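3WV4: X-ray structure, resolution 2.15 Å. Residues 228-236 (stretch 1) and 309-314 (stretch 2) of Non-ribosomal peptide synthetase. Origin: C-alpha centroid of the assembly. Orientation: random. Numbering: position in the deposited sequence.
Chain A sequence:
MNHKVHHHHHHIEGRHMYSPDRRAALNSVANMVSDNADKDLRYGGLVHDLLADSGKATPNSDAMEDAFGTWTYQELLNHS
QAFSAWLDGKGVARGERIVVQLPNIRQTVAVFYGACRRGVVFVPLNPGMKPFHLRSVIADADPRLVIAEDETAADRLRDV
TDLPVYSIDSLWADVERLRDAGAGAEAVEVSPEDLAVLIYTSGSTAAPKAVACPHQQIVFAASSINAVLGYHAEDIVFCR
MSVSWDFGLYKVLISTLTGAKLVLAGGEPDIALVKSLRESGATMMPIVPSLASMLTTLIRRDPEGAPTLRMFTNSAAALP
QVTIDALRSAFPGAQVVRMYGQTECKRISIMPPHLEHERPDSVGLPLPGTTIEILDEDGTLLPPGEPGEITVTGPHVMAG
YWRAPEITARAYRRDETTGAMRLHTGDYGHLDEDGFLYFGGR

Stretch 1, residues 228-236: VLGYHAEDI
Stretch 2 (309-314) LRMFTN

A single arginine can tie a loop to the start of a strand when its guanidinium group meets a carboxylate and a backbone carbonyl together, as in this pair of stretches from a non-ribosomal peptide synthetase. Stretch 1 opens with the last two residues of a helix that begins earlier in the chain, Val228 and Leu229; Gly230 (75/43°) is the first to leave helical geometry, and its positive phi favours glycine. Tyr231 (-62/150°) and His232 (-143/173°) are extended; a type I turn then runs from His232 to Asp235, with Ala233 at -62/-29° and Glu234 at -86/2°, closed by Asp235 N to His232 O at 2.9 Å. Asp235, with phi/psi of -76/154°, and Ile236, with phi/psi of -126/119°, are extended again. In stretch 2, Leu309 (-62/121°) and Arg310 (-115/-16°) precede a strand from Met311 (-156/136°) to Asn314 (-118/119°). The backbones stay well apart: CA of Leu229 lies 8.7 Å from CA of Thr313, and CA of Asp235 lies 9.3 Å from CA of Arg310. The order of these pairs reverses, so stretch 2 runs broadly counter to stretch 1. Side chains bridge the gap, burying 278 Å². CA-to-CB points toward the other stretch at Asp235, Arg310, Met311 and Thr313, and sideways at Leu229 and His232, whose ends come nearer.

With chi1 at 80° (p), chi2 and chi3 both t and chi4 at 85°, Arg310 presents NE and NH2 to the carboxylate of Asp235 (chi1 m, chi2 -52°). The two hydrogen bonds of this salt bridge, Arg310 NE to Asp235 OD1 and Arg310 NH2 to Asp235 OD2, are each 2.8 Å and nearly linear. Arg310 NH2 also donates to Gly230 O at 3.0 Å, holding the chain just past the helix end. A water accepts from Arg310 NH1 and donates to Leu229 O, both at 2.8 Å.

His232 N donates to Asp235 OD2 at 2.9 Å, steadying the carboxylate. Separately, a weak bond of 3.4 Å joins Glu234 N to His232 ND1. The His232 ring (chi1 57°, p; chi2 79°) brings NE2 over one face of the guanidinium, while His232 CD2 lies 3.4 Å from Arg310 NH2.

Farther along, the contact becomes largely apolar. Leu229 (m, t) and Met311 (t, t, m), flexible apolar side chains, suit this buried contact: Leu229 CD2 lies 4.1 Å from Met311 SD, and Met311 CE 3.5 Å from Leu229 O. Thr313 (p) offers its methyl CG2 to Leu229 CD1 at 4.1 Å. Tyr231 (chi1 m, chi2 71°) starts away from the strand, yet its long ring carries OH to 4.1 Å from Thr313 OG1.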

# COMPACT_ATOMS: atom_id res chain seq x y z
N VAL A 228 -14.49 0.20 -6.09
CA VAL A 228 -14.73 1.55 -6.66
C VAL A 228 -13.87 1.82 -7.93
O VAL A 228 -14.35 2.33 -8.90
CB VAL A 228 -14.51 2.72 -5.66
CG1 VAL A 228 -15.06 4.00 -6.23
CG2 VAL A 228 -15.17 2.48 -4.34
N LEU A 229 -12.60 1.43 -7.92
CA LEU A 229 -11.68 1.80 -8.97
C LEU A 229 -11.68 0.83 -10.14
O LEU A 229 -11.44 1.24 -11.25
CB LEU A 229 -10.25 1.86 -8.43
CG LEU A 229 -9.93 2.96 -7.40
CD1 LEU A 229 -8.43 3.00 -7.03
CD2 LEU A 229 -10.41 4.33 -7.92
N GLY A 230 -11.91 -0.44 -9.88
CA GLY A 230 -12.15 -1.43 -10.96
C GLY A 230 -10.91 -1.82 -11.70
O GLY A 230 -10.91 -1.82 -12.91
N TYR A 231 -9.80 -2.06 -11.00
CA TYR A 231 -8.64 -2.66 -11.68
C TYR A 231 -9.08 -4.03 -12.18
O TYR A 231 -9.95 -4.63 -11.60
CB TYR A 231 -7.42 -2.88 -10.78
CG TYR A 231 -6.63 -1.65 -10.39
CD1 TYR A 231 -7.16 -0.73 -9.50
CD2 TYR A 231 -5.30 -1.46 -10.77
CE1 TYR A 231 -6.45 0.34 -9.04
CE2 TYR A 231 -4.56 -0.33 -10.32
CZ TYR A 231 -5.15 0.56 -9.43
OH TYR A 231 -4.49 1.77 -8.93
N HIS A 232 -8.51 -4.49 -13.28
CA HIS A 232 -8.83 -5.82 -13.81
C HIS A 232 -7.56 -6.46 -14.40
O HIS A 232 -6.49 -5.83 -14.46
CB HIS A 232 -9.98 -5.78 -14.80
CG HIS A 232 -9.76 -4.86 -15.95
ND1 HIS A 232 -8.98 -5.19 -17.03
CD2 HIS A 232 -10.21 -3.60 -16.18
CE1 HIS A 232 -8.96 -4.19 -17.89
NE2 HIS A 232 -9.69 -3.20 -17.40
N ALA A 233 -7.70 -7.73 -14.78
CA ALA A 233 -6.56 -8.57 -15.11
C ALA A 233 -5.73 -8.08 -16.28
O ALA A 233 -4.58 -8.38 -16.36
CB ALA A 233 -7.02 -10.02 -15.35
N GLU A 234 -6.34 -7.38 -17.22
CA GLU A 234 -5.62 -6.82 -18.30
C GLU A 234 -5.00 -5.42 -18.00
O GLU A 234 -4.44 -4.85 -18.88
CB GLU A 234 -6.53 -6.78 -19.53
CG GLU A 234 -6.76 -8.23 -20.06
CD GLU A 234 -7.64 -8.34 -21.29
OE1 GLU A 234 -8.81 -7.87 -21.28
OE2 GLU A 234 -7.17 -8.95 -22.29
N ASP A 235 -5.13 -4.87 -16.78
CA ASP A 235 -4.49 -3.58 -16.50
C ASP A 235 -3.00 -3.75 -16.30
O ASP A 235 -2.53 -4.79 -16.02
CB ASP A 235 -5.09 -2.86 -15.31
CG ASP A 235 -6.40 -2.17 -15.65
OD1 ASP A 235 -6.43 -1.40 -16.64
OD2 ASP A 235 -7.41 -2.38 -14.90
N ILE A 236 -2.27 -2.71 -16.57
CA ILE A 236 -0.87 -2.70 -16.33
C ILE A 236 -0.70 -1.45 -15.46
O ILE A 236 -0.98 -0.36 -15.92
CB ILE A 236 -0.12 -2.58 -17.64
CG1 ILE A 236 -0.32 -3.90 -18.44
CG2 ILE A 236 1.35 -2.29 -17.37
CD1 ILE A 236 0.38 -4.03 -19.80
N LEU A 309 -3.14 4.79 -21.13
CA LEU A 309 -3.53 5.28 -19.81
C LEU A 309 -5.03 5.60 -19.71
O LEU A 309 -5.54 6.44 -20.46
CB LEU A 309 -2.74 6.52 -19.48
CG LEU A 309 -1.34 6.21 -18.93
CD1 LEU A 309 -0.63 7.51 -18.76
CD2 LEU A 309 -1.40 5.50 -17.57
N ARG A 310 -5.70 4.92 -18.78
CA ARG A 310 -7.12 5.08 -18.52
C ARG A 310 -7.49 5.65 -17.15
O ARG A 310 -8.64 6.11 -16.95
CB ARG A 310 -7.85 3.75 -18.77
CG ARG A 310 -7.78 2.72 -17.65
CD ARG A 310 -8.48 1.41 -18.09
NE ARG A 310 -8.51 0.44 -17.00
CZ ARG A 310 -9.45 0.40 -16.04
NH1 ARG A 310 -10.47 1.23 -16.04
NH2 ARG A 310 -9.40 -0.49 -15.10
N MET A 311 -6.57 5.66 -16.20
CA MET A 311 -6.89 6.23 -14.87
C MET A 311 -5.66 6.68 -14.15
O MET A 311 -4.62 6.00 -14.19
CB MET A 311 -7.60 5.21 -13.97
CG MET A 311 -8.27 5.81 -12.75
SD MET A 311 -9.21 4.59 -11.80
CE MET A 311 -10.42 4.08 -13.03
N PHE A 312 -5.77 7.86 -13.55
CA PHE A 312 -4.86 8.38 -12.58
C PHE A 312 -5.58 8.42 -11.23
O PHE A 312 -6.71 8.94 -11.15
CB PHE A 312 -4.47 9.82 -12.89
CG PHE A 312 -3.75 9.96 -14.17
CD1 PHE A 312 -2.40 9.65 -14.25
CD2 PHE A 312 -4.42 10.38 -15.32
CE1 PHE A 312 -1.72 9.77 -15.45
CE2 PHE A 312 -3.73 10.48 -16.54
CZ PHE A 312 -2.37 10.16 -16.60
N THR A 313 -4.92 7.92 -10.19
CA THR A 313 -5.49 7.94 -8.88
C THR A 313 -4.58 8.75 -7.94
O THR A 313 -3.40 8.47 -7.82
CB THR A 313 -5.77 6.53 -8.34
OG1 THR A 313 -4.58 5.80 -8.18
CG2 THR A 313 -6.57 5.79 -9.31
N ASN A 314 -5.18 9.69 -7.25
CA ASN A 314 -4.45 10.61 -6.44
C ASN A 314 -4.91 10.43 -5.02
O ASN A 314 -6.11 10.58 -4.71
CB ASN A 314 -4.70 12.05 -6.88
CG ASN A 314 -3.82 13.04 -6.11
OD1 ASN A 314 -2.60 13.02 -6.23
ND2 ASN A 314 -4.43 13.89 -5.34
O HOH W 1 -12.33 1.27 -13.94